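Local coordinates for protein phist (Plasmodium falciparum, PDB 4JLE) that binds the virulence factor PfEMP1, probably through contact of this PHIST domain with its ATS segment, and comigrates with it to knobs on the infected red cell surface, at residues B[151-154]-B[155-158]; B[137-140]-B[141-145]; B[75-78]-B[79-82]. One frame throughout, in Å; residues are numbered along the deposited sequence. Where two conformers were deposited one is given.

Interaction 1: B[151-154]-B[155-158]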
ATOM      1  N   ARG B 151      -1.400 -10.688 -26.063  1.00 50.99           N
ATOM      2  CA  ARG B 151      -1.967 -11.387 -27.231  1.00 51.93           C
ATOM      3  C   ARG B 151      -2.464 -10.357 -28.243  1.00 56.28           C
ATOM      4  O   ARG B 151      -2.179 -10.494 -29.430  1.00 58.11           O
ATOM      5  CB  ARG B 151      -3.084 -12.348 -26.780  1.00 50.56           C
ATOM      6  CG  ARG B 151      -3.459 -13.458 -27.746  1.00 66.36           C
ATOM      7  CD  ARG B 151      -3.703 -14.816 -27.094  1.00 74.11           C
ATOM      8  NE  ARG B 151      -4.480 -14.780 -25.848  1.00 75.29           N
ATOM      9  CZ  ARG B 151      -4.217 -15.548 -24.793  1.00 83.99           C
ATOM     10  NH1 ARG B 151      -3.188 -16.387 -24.815  1.00 74.83           N
ATOM     11  NH2 ARG B 151      -4.964 -15.463 -23.699  1.00 64.27           N
ATOM     12  N   GLU B 152      -3.105  -9.288 -27.760  1.00 52.46           N
ATOM     13  CA  GLU B 152      -3.641  -8.195 -28.583  1.00 53.84           C
ATOM     14  C   GLU B 152      -2.519  -7.422 -29.258  1.00 57.85           C
ATOM     15  O   GLU B 152      -2.580  -7.199 -30.464  1.00 58.71           O
ATOM     16  CB  GLU B 152      -4.539  -7.239 -27.749  1.00 55.70           C
ATOM     17  CG  GLU B 152      -5.967  -7.718 -27.482  1.00 74.02           C
ATOM     18  CD  GLU B 152      -6.841  -8.146 -28.655  1.00112.93           C
ATOM     19  OE1 GLU B 152      -6.704  -7.568 -29.759  1.00117.86           O
ATOM     20  OE2 GLU B 152      -7.649  -9.084 -28.472  1.00111.56           O
ATOM     21  N   HIS B 153      -1.479  -7.045 -28.492  1.00 53.59           N
ATOM     22  CA  HIS B 153      -0.323  -6.320 -29.012  1.00 52.87           C
ATOM     23  C   HIS B 153       0.424  -7.174 -30.040  1.00 54.97           C
ATOM     24  O   HIS B 153       0.890  -6.649 -31.051  1.00 57.29           O
ATOM     25  CB  HIS B 153       0.604  -5.897 -27.861  1.00 52.94           C
ATOM     26  CG  HIS B 153       1.758  -5.064 -28.311  1.00 56.92           C
ATOM     27  ND1 HIS B 153       1.621  -3.708 -28.529  1.00 59.65           N
ATOM     28  CD2 HIS B 153       3.034  -5.424 -28.600  1.00 58.84           C
ATOM     29  CE1 HIS B 153       2.812  -3.283 -28.929  1.00 58.82           C
ATOM     30  NE2 HIS B 153       3.694  -4.277 -28.985  1.00 58.62           N
ATOM     31  N   GLY B 154       0.479  -8.477 -29.802  1.00 48.88           N
ATOM     32  CA  GLY B 154       1.109  -9.434 -30.703  1.00 48.52           C
ATOM     33  C   GLY B 154       0.341  -9.572 -32.000  1.00 55.90           C
ATOM     34  O   GLY B 154       0.944  -9.725 -33.073  1.00 56.58           O
ATOM     35  N   GLU B 155      -1.006  -9.511 -31.918  1.00 54.35           N
ATOM     36  CA  GLU B 155      -1.876  -9.561 -33.116  1.00 55.11           C
ATOM     37  C   GLU B 155      -1.667  -8.265 -33.964  1.00 63.19           C
ATOM     38  O   GLU B 155      -1.497  -8.372 -35.177  1.00 63.20           O
ATOM     39  CB  GLU B 155      -3.347  -9.789 -32.735  1.00 55.36           C
ATOM     40  CG  GLU B 155      -3.631 -11.223 -32.288  1.00 60.34           C
ATOM     41  CD  GLU B 155      -4.873 -11.499 -31.435  1.00 87.25           C
ATOM     42  OE1 GLU B 155      -5.534 -10.541 -30.967  1.00 82.73           O
ATOM     43  OE2 GLU B 155      -5.180 -12.695 -31.222  1.00 73.48           O
ATOM     44  N   MET B 156      -1.585  -7.079 -33.300  1.00 63.01           N
ATOM     45  CA  MET B 156      -1.334  -5.744 -33.869  1.00 65.60           C
ATOM     46  C   MET B 156       0.014  -5.722 -34.605  1.00 69.23           C
ATOM     47  O   MET B 156       0.103  -5.129 -35.680  1.00 70.82           O
ATOM     48  CB  MET B 156      -1.378  -4.669 -32.748  1.00 68.91           C
ATOM     49  CG  MET B 156      -1.152  -3.226 -33.215  1.00 75.60           C
ATOM     50  SD  MET B 156       0.613  -2.749 -33.359  1.00 82.77           S
ATOM     51  CE  MET B 156       0.912  -2.059 -31.746  1.00 78.49           C
ATOM     52  N   LEU B 157       1.065  -6.347 -34.023  1.00 64.45           N
ATOM     53  CA  LEU B 157       2.393  -6.421 -34.647  1.00 62.70           C
ATOM     54  C   LEU B 157       2.350  -7.278 -35.899  1.00 69.51           C
ATOM     55  O   LEU B 157       2.882  -6.864 -36.924  1.00 71.04           O
ATOM     56  CB  LEU B 157       3.474  -6.961 -33.688  1.00 60.62           C
ATOM     57  CG  LEU B 157       3.851  -6.108 -32.467  1.00 63.31           C
ATOM     58  CD1 LEU B 157       4.872  -6.828 -31.612  1.00 62.54           C
ATOM     59  CD2 LEU B 157       4.358  -4.721 -32.860  1.00 61.75           C
ATOM     60  N   ASN B 158       1.722  -8.466 -35.823  1.00 66.87           N
ATOM     61  CA  ASN B 158       1.607  -9.392 -36.950  1.00 68.09           C
ATOM     62  C   ASN B 158       0.909  -8.694 -38.134  1.00 74.92           C
ATOM     63  O   ASN B 158       1.385  -8.829 -39.269  1.00 74.12           O
ATOM     64  CB  ASN B 158       0.888 -10.685 -36.527  1.00 68.38           C
ATOM     65  CG  ASN B 158       1.762 -11.710 -35.813  1.00 94.84           C
ATOM     66  OD1 ASN B 158       2.952 -11.491 -35.525  1.00 96.38           O
ATOM     67  ND2 ASN B 158       1.192 -12.875 -35.523  1.00 83.33           N
TER
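The backbone N of E155 reaches back to O of R151 at 2.9 Å, with a bent N-H...O angle of 144°. M156 N to E152 O, L157 N to H153 O and N158 N to G154 O follow in the same i to i+4 pattern, so the turn is ordinary alpha-helix. The aliphatic part of E155 runs alongside R151 in the same direction, its CG 3.3 Å from R151 O. Even so the charges stay apart: R151 NE and E155 OE2 are 5.8 Å from each other, and the guanidinium and carboxylate planes differ by 51°. E155 also meets E152, OE1 to OE1 at 3.4 Å, with the two carboxylates turned nearly at right angles; two acceptors this close would be expected to repel, or to favour a proton on one of them. This is the far part of the long helix 117-163 of the three-helix bundle, and the second subunit lies against it: Y79 of that subunit stacks on the H153 ring, while its P76 packs on L157. Within the helix, H153 has CG trans to its own N (chi1 -176°), which carries the imidazole out to where M156 and L157 can both reach it. M156 brings its methyl CE to 3.6 Å from H153 CE1, approaching the ring at a slant, and L157 sets CD1 3.8 Å from H153 CD2, also slantwise.

Interaction 2: B[137-140]-B[141-145]; sequences SMFD and VWKEK
W142 and M138 meet one turn apart on helix 117-163, where the carbonyl O of M138 is met twice by W142. This O accepts the W142 backbone N at 3.0 Å. It also sits at the edge of the indole, close to its plane, 3.0 Å from W142 CD1. That placement follows from the W142 torsions: chi1 of -64° swings CG back beside the backbone N, and chi2 of 84° then turns the CD1 edge to that oxygen. The M138 and W142 side chains lie oblique to each other, with M138 CG 4.0 Å from W142 CD1 as the apolar touch. V141 CG1 lies over one indole face, displaced toward the rim.

F139 and K143 make the other side-chain pair. Four residues apart on one flank and with like first torsions, CG anti to N in both, the chains run alongside each other and point the same way. K143 lays its methylene CD 3.7 Å from F139 CZ, meeting the ring obliquely, and the kink at its third torsion comes just beyond that touch. The K143 ammonium makes a cation-pi contact with F65 of the second subunit, whose I62 also packs on F139.

V141 N donates to S137 O at 2.8 Å in a nearly straight bond (167°), and V141 CG2 rests against that same oxygen. E144 N closes the turn on D140 O. This is regular alpha-helix in the long helix 117-163 of the PHIST domain's three-helix bundle, whose flank here packs against the second subunit.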
ATOM      1  N   SER B 137      -6.179 -15.659  -6.323  1.00 51.76           N
ATOM      2  CA  SER B 137      -6.928 -14.622  -7.015  1.00 50.80           C
ATOM      3  C   SER B 137      -6.011 -13.763  -7.943  1.00 51.64           C
ATOM      4  O   SER B 137      -6.339 -13.579  -9.122  1.00 53.00           O
ATOM      5  CB  SER B 137      -7.648 -13.738  -5.994  1.00 55.24           C
ATOM      6  OG  SER B 137      -8.157 -12.545  -6.576  1.00 66.32           O
ATOM      7  N   MET B 138      -4.864 -13.278  -7.397  0.50 43.56           N
ATOM      8  CA  MET B 138      -3.827 -12.469  -8.051  0.50 40.46           C
ATOM      9  C   MET B 138      -3.274 -13.189  -9.288  0.50 45.16           C
ATOM     10  O   MET B 138      -3.050 -12.558 -10.329  0.50 44.88           O
ATOM     11  CB  MET B 138      -2.692 -12.198  -7.029  0.50 41.02           C
ATOM     12  CG  MET B 138      -1.474 -11.487  -7.590  0.50 42.36           C
ATOM     13  SD  MET B 138      -0.073 -11.485  -6.442  0.50 44.69           S
ATOM     14  CE  MET B 138       1.233 -11.803  -7.561  0.50 40.92           C
ATOM     15  N   PHE B 139      -3.063 -14.513  -9.169  1.00 42.20           N
ATOM     16  CA  PHE B 139      -2.537 -15.334 -10.248  1.00 41.00           C
ATOM     17  C   PHE B 139      -3.518 -15.297 -11.432  1.00 51.08           C
ATOM     18  O   PHE B 139      -3.141 -14.936 -12.554  1.00 52.63           O
ATOM     19  CB  PHE B 139      -2.300 -16.790  -9.786  1.00 40.93           C
ATOM     20  CG  PHE B 139      -1.703 -17.654 -10.884  1.00 40.59           C
ATOM     21  CD1 PHE B 139      -0.405 -17.452 -11.314  1.00 40.49           C
ATOM     22  CD2 PHE B 139      -2.462 -18.634 -11.523  1.00 43.62           C
ATOM     23  CE1 PHE B 139       0.142 -18.228 -12.327  1.00 42.88           C
ATOM     24  CE2 PHE B 139      -1.915 -19.406 -12.561  1.00 45.81           C
ATOM     25  CZ  PHE B 139      -0.623 -19.198 -12.950  1.00 43.47           C
ATOM     26  N   ASP B 140      -4.773 -15.617 -11.146  1.00 48.88           N
ATOM     27  CA  ASP B 140      -5.874 -15.697 -12.118  1.00 49.95           C
ATOM     28  C   ASP B 140      -6.170 -14.348 -12.765  1.00 51.13           C
ATOM     29  O   ASP B 140      -6.251 -14.263 -13.984  1.00 52.48           O
ATOM     30  CB  ASP B 140      -7.123 -16.212 -11.386  1.00 53.27           C
ATOM     31  CG  ASP B 140      -7.134 -17.672 -10.944  1.00 69.63           C
ATOM     32  OD1 ASP B 140      -6.342 -18.475 -11.492  1.00 68.93           O
ATOM     33  OD2 ASP B 140      -7.994 -18.025 -10.111  1.00 86.45           O
ATOM     34  N   VAL B 141      -6.271 -13.289 -11.945  1.00 44.53           N
ATOM     35  CA  VAL B 141      -6.548 -11.936 -12.418  1.00 42.74           C
ATOM     36  C   VAL B 141      -5.436 -11.420 -13.363  1.00 46.41           C
ATOM     37  O   VAL B 141      -5.744 -11.046 -14.491  1.00 47.51           O
ATOM     38  CB  VAL B 141      -6.784 -10.962 -11.239  1.00 43.30           C
ATOM     39  CG1 VAL B 141      -6.641  -9.506 -11.689  1.00 42.93           C
ATOM     40  CG2 VAL B 141      -8.147 -11.191 -10.608  1.00 43.34           C
ATOM     41  N   TRP B 142      -4.178 -11.391 -12.901  1.00 41.72           N
ATOM     42  CA  TRP B 142      -3.066 -10.825 -13.646  1.00 41.62           C
ATOM     43  C   TRP B 142      -2.638 -11.704 -14.790  1.00 44.32           C
ATOM     44  O   TRP B 142      -2.253 -11.158 -15.833  1.00 44.36           O
ATOM     45  CB  TRP B 142      -1.939 -10.465 -12.692  1.00 41.32           C
ATOM     46  CG  TRP B 142      -2.446  -9.381 -11.789  1.00 44.54           C
ATOM     47  CD1 TRP B 142      -3.174  -9.538 -10.640  1.00 48.33           C
ATOM     48  CD2 TRP B 142      -2.530  -8.000 -12.126  1.00 45.16           C
ATOM     49  NE1 TRP B 142      -3.641  -8.321 -10.203  1.00 48.81           N
ATOM     50  CE2 TRP B 142      -3.272  -7.360 -11.108  1.00 50.51           C
ATOM     51  CE3 TRP B 142      -2.018  -7.228 -13.181  1.00 47.52           C
ATOM     52  CZ2 TRP B 142      -3.507  -5.988 -11.113  1.00 50.74           C
ATOM     53  CZ3 TRP B 142      -2.218  -5.861 -13.159  1.00 49.44           C
ATOM     54  CH2 TRP B 142      -2.993  -5.264 -12.166  1.00 50.10           C
ATOM     55  N   LYS B 143      -2.824 -13.037 -14.688  1.00 40.83           N
ATOM     56  CA  LYS B 143      -2.515 -13.908 -15.822  1.00 42.11           C
ATOM     57  C   LYS B 143      -3.428 -13.535 -16.983  1.00 46.92           C
ATOM     58  O   LYS B 143      -2.975 -13.427 -18.111  1.00 46.24           O
ATOM     59  CB  LYS B 143      -2.685 -15.377 -15.431  1.00 46.20           C
ATOM     60  CG  LYS B 143      -1.987 -16.360 -16.342  1.00 56.58           C
ATOM     61  CD  LYS B 143      -2.336 -17.795 -15.970  1.00 63.84           C
ATOM     62  CE  LYS B 143      -2.726 -18.594 -17.192  1.00 71.13           C
ATOM     63  NZ  LYS B 143      -2.674 -20.050 -16.942  1.00 80.75           N
ATOM     64  N   GLU B 144      -4.708 -13.241 -16.689  1.00 45.51           N
ATOM     65  CA  GLU B 144      -5.691 -12.878 -17.729  1.00 44.81           C
ATOM     66  C   GLU B 144      -5.493 -11.453 -18.236  1.00 47.81           C
ATOM     67  O   GLU B 144      -5.610 -11.227 -19.426  1.00 47.34           O
ATOM     68  CB  GLU B 144      -7.129 -13.063 -17.227  1.00 46.79           C
ATOM     69  CG  GLU B 144      -7.511 -14.521 -17.012  1.00 52.94           C
ATOM     70  CD  GLU B 144      -7.388 -15.454 -18.211  1.00 78.45           C
ATOM     71  OE1 GLU B 144      -7.587 -14.994 -19.361  1.00 66.03           O
ATOM     72  OE2 GLU B 144      -7.035 -16.635 -17.997  1.00 79.07           O
ATOM     73  N   LYS B 145      -5.189 -10.501 -17.345  1.00 45.82           N
ATOM     74  CA  LYS B 145      -4.976  -9.113 -17.735  1.00 45.94           C
ATOM     75  C   LYS B 145      -3.802  -9.012 -18.718  1.00 48.48           C
ATOM     76  O   LYS B 145      -3.950  -8.420 -19.789  1.00 47.05           O
ATOM     77  CB  LYS B 145      -4.740  -8.209 -16.517  1.00 47.51           C
ATOM     78  CG  LYS B 145      -4.804  -6.732 -16.895  1.00 54.63           C
ATOM     79  CD  LYS B 145      -4.690  -5.801 -15.692  1.00 64.25           C
ATOM     80  CE  LYS B 145      -4.106  -4.434 -15.998  1.00 67.94           C
ATOM     81  NZ  LYS B 145      -4.904  -3.697 -17.000  1.00 79.56           N
TER

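Interaction 3: B[75-78]-B[79-82]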
ATOM      1  N   ILE B  75       7.282  18.237 -21.554  1.00 75.73           N
ATOM      2  CA  ILE B  75       7.515  16.813 -21.320  1.00 74.46           C
ATOM      3  C   ILE B  75       6.262  16.041 -21.779  1.00 77.76           C
ATOM      4  O   ILE B  75       5.154  16.411 -21.366  1.00 76.82           O
ATOM      5  CB  ILE B  75       7.907  16.554 -19.835  1.00 76.53           C
ATOM      6  CG1 ILE B  75       9.330  17.105 -19.550  1.00 76.61           C
ATOM      7  CG2 ILE B  75       7.785  15.061 -19.458  1.00 76.60           C
ATOM      8  CD1 ILE B  75       9.672  17.302 -18.086  1.00 81.61           C
ATOM      9  N   PRO B  76       6.416  14.988 -22.636  1.00 74.14           N
ATOM     10  CA  PRO B  76       5.235  14.241 -23.108  1.00 73.66           C
ATOM     11  C   PRO B  76       4.508  13.533 -21.973  1.00 77.25           C
ATOM     12  O   PRO B  76       5.125  13.115 -20.996  1.00 76.26           O
ATOM     13  CB  PRO B  76       5.817  13.233 -24.112  1.00 75.22           C
ATOM     14  CG  PRO B  76       7.167  13.768 -24.473  1.00 80.17           C
ATOM     15  CD  PRO B  76       7.655  14.430 -23.219  1.00 75.58           C
ATOM     16  N   ASP B  77       3.186  13.417 -22.122  1.00 74.32           N
ATOM     17  CA  ASP B  77       2.271  12.809 -21.181  1.00 73.08           C
ATOM     18  C   ASP B  77       2.623  11.351 -20.857  1.00 74.40           C
ATOM     19  O   ASP B  77       2.486  10.947 -19.697  1.00 73.73           O
ATOM     20  CB  ASP B  77       0.847  12.922 -21.718  1.00 75.88           C
ATOM     21  CG  ASP B  77       0.296  14.341 -21.644  1.00 91.88           C
ATOM     22  OD1 ASP B  77       0.907  15.189 -20.930  1.00 92.02           O
ATOM     23  OD2 ASP B  77      -0.754  14.604 -22.277  1.00101.84           O
ATOM     24  N   GLU B  78       3.102  10.589 -21.849  1.00 69.20           N
ATOM     25  CA  GLU B  78       3.500   9.196 -21.674  1.00 68.31           C
ATOM     26  C   GLU B  78       4.522   9.074 -20.531  1.00 70.08           C
ATOM     27  O   GLU B  78       4.293   8.295 -19.601  1.00 69.75           O
ATOM     28  CB  GLU B  78       4.076   8.643 -22.983  1.00 70.69           C
ATOM     29  CG  GLU B  78       4.005   7.132 -23.098  1.00 88.44           C
ATOM     30  CD  GLU B  78       4.890   6.562 -24.191  1.00122.82           C
ATOM     31  OE1 GLU B  78       4.405   6.420 -25.338  1.00129.66           O
ATOM     32  OE2 GLU B  78       6.076   6.278 -23.905  1.00116.98           O
ATOM     33  N   TYR B  79       5.598   9.896 -20.567  1.00 64.23           N
ATOM     34  CA  TYR B  79       6.643   9.943 -19.541  1.00 61.97           C
ATOM     35  C   TYR B  79       6.058  10.419 -18.190  1.00 66.99           C
ATOM     36  O   TYR B  79       6.298   9.785 -17.162  1.00 65.65           O
ATOM     37  CB  TYR B  79       7.801  10.855 -19.974  1.00 61.17           C
ATOM     38  CG  TYR B  79       8.852  11.041 -18.902  1.00 59.78           C
ATOM     39  CD1 TYR B  79       9.912  10.148 -18.777  1.00 60.56           C
ATOM     40  CD2 TYR B  79       8.792  12.115 -18.012  1.00 59.07           C
ATOM     41  CE1 TYR B  79      10.884  10.317 -17.793  1.00 59.63           C
ATOM     42  CE2 TYR B  79       9.768  12.302 -17.038  1.00 58.24           C
ATOM     43  CZ  TYR B  79      10.794  11.383 -16.912  1.00 61.12           C
ATOM     44  OH  TYR B  79      11.749  11.572 -15.952  1.00 58.24           O
ATOM     45  N   LYS B  80       5.295  11.528 -18.204  1.00 63.78           N
ATOM     46  CA  LYS B  80       4.663  12.134 -17.041  1.00 63.00           C
ATOM     47  C   LYS B  80       3.782  11.126 -16.261  1.00 68.10           C
ATOM     48  O   LYS B  80       3.945  10.995 -15.046  1.00 68.00           O
ATOM     49  CB  LYS B  80       3.823  13.349 -17.476  1.00 65.38           C
ATOM     50  CG  LYS B  80       3.035  14.017 -16.348  1.00 70.93           C
ATOM     51  CD  LYS B  80       1.955  14.919 -16.901  1.00 84.39           C
ATOM     52  CE  LYS B  80       0.696  14.838 -16.081  1.00 99.62           C
ATOM     53  NZ  LYS B  80      -0.279  15.885 -16.471  1.00110.92           N
ATOM     54  N   MET B  81       2.864  10.433 -16.955  1.00 63.65           N
ATOM     55  CA  MET B  81       1.925   9.507 -16.344  1.00 62.66           C
ATOM     56  C   MET B  81       2.599   8.259 -15.798  1.00 65.13           C
ATOM     57  O   MET B  81       2.256   7.828 -14.698  1.00 65.19           O
ATOM     58  CB  MET B  81       0.812   9.140 -17.329  1.00 66.13           C
ATOM     59  CG  MET B  81      -0.086  10.332 -17.682  1.00 71.63           C
ATOM     60  SD  MET B  81      -0.720  11.311 -16.273  1.00 76.78           S
ATOM     61  CE  MET B  81      -1.852  10.160 -15.580  1.00 73.39           C
ATOM     62  N   ARG B  82       3.574   7.712 -16.524  1.00 60.27           N
ATOM     63  CA  ARG B  82       4.351   6.537 -16.121  1.00 59.02           C
ATOM     64  C   ARG B  82       5.134   6.832 -14.828  1.00 60.32           C
ATOM     65  O   ARG B  82       5.174   5.991 -13.932  1.00 60.08           O
ATOM     66  CB  ARG B  82       5.296   6.142 -17.279  1.00 59.09           C
ATOM     67  CG  ARG B  82       6.512   5.295 -16.924  1.00 68.20           C
ATOM     68  CD  ARG B  82       7.127   4.636 -18.154  1.00 90.63           C
ATOM     69  NE  ARG B  82       7.497   5.597 -19.206  1.00108.56           N
ATOM     70  CZ  ARG B  82       8.687   6.184 -19.320  1.00122.07           C
ATOM     71  NH1 ARG B  82       9.650   5.928 -18.442  1.00108.38           N
ATOM     72  NH2 ARG B  82       8.922   7.029 -20.314  1.00109.74           N
TER
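M81 N donates to D77 O at 2.8 Å, straight at hydrogen (170°) and nearly in line with the carbonyl. K80 N reaches P76 O at 3.2 Å, just as straight and in that carbonyl's plane, while R82 N takes E78 O at 3.2 Å from a tilted position. These three bonds are the opening turn of helix 77-110. P76 occupies the N-cap, its extended backbone leading out of the connection from helix 37-72, so this is where the chain turns back to begin the next long helix of the three-helix bundle. Two acidic residues, D77 and E78, stand in that first turn, where a carboxylate would be expected to interact favourably with the helix dipole. D77 lies alongside K80, pointing the same way; its OD1 is 4.2 Å from K80 CD and 4.7 Å from K80 NZ, short of direct pairing, and the ammonium instead hydrogen-bonds Q67 OE1. E78 and R82 likewise stop short of each other, E78 OE2 lying 4.6 Å from R82 NH2.

Further out comes the apolar contact. I75, just ahead of the helix, points toward the first turn and sets CG2 3.4 Å from Y79 CD2, approaching the ring obliquely. Having that methyl trans to its backbone N, I75 presents it rather than the longer CG1 branch to the tyrosine. The Y79 ring packs against the second subunit, edge-to-face with F150 of that chain, while I75 packs on its G154 and K80 on its F150.

Along the chain the order is interaction 3, then interaction 2, then interaction 1. Interaction 3 opens helix 77-110, whereas interactions 2 and 1 follow one another on helix 117-163, their centres 20 Å apart and their nearest atoms about 5 Å. Interaction 3 lies 24 Å from interaction 1 and 27 Å from interaction 2, centre to centre, and none of the three touches another within the chain. All of them reach the second subunit. Interaction 3 of one copy faces interaction 1 of the other across the dimer interface, which joins the start of helix 77-110 in one subunit directly to the far part of helix 117-163 in its partner.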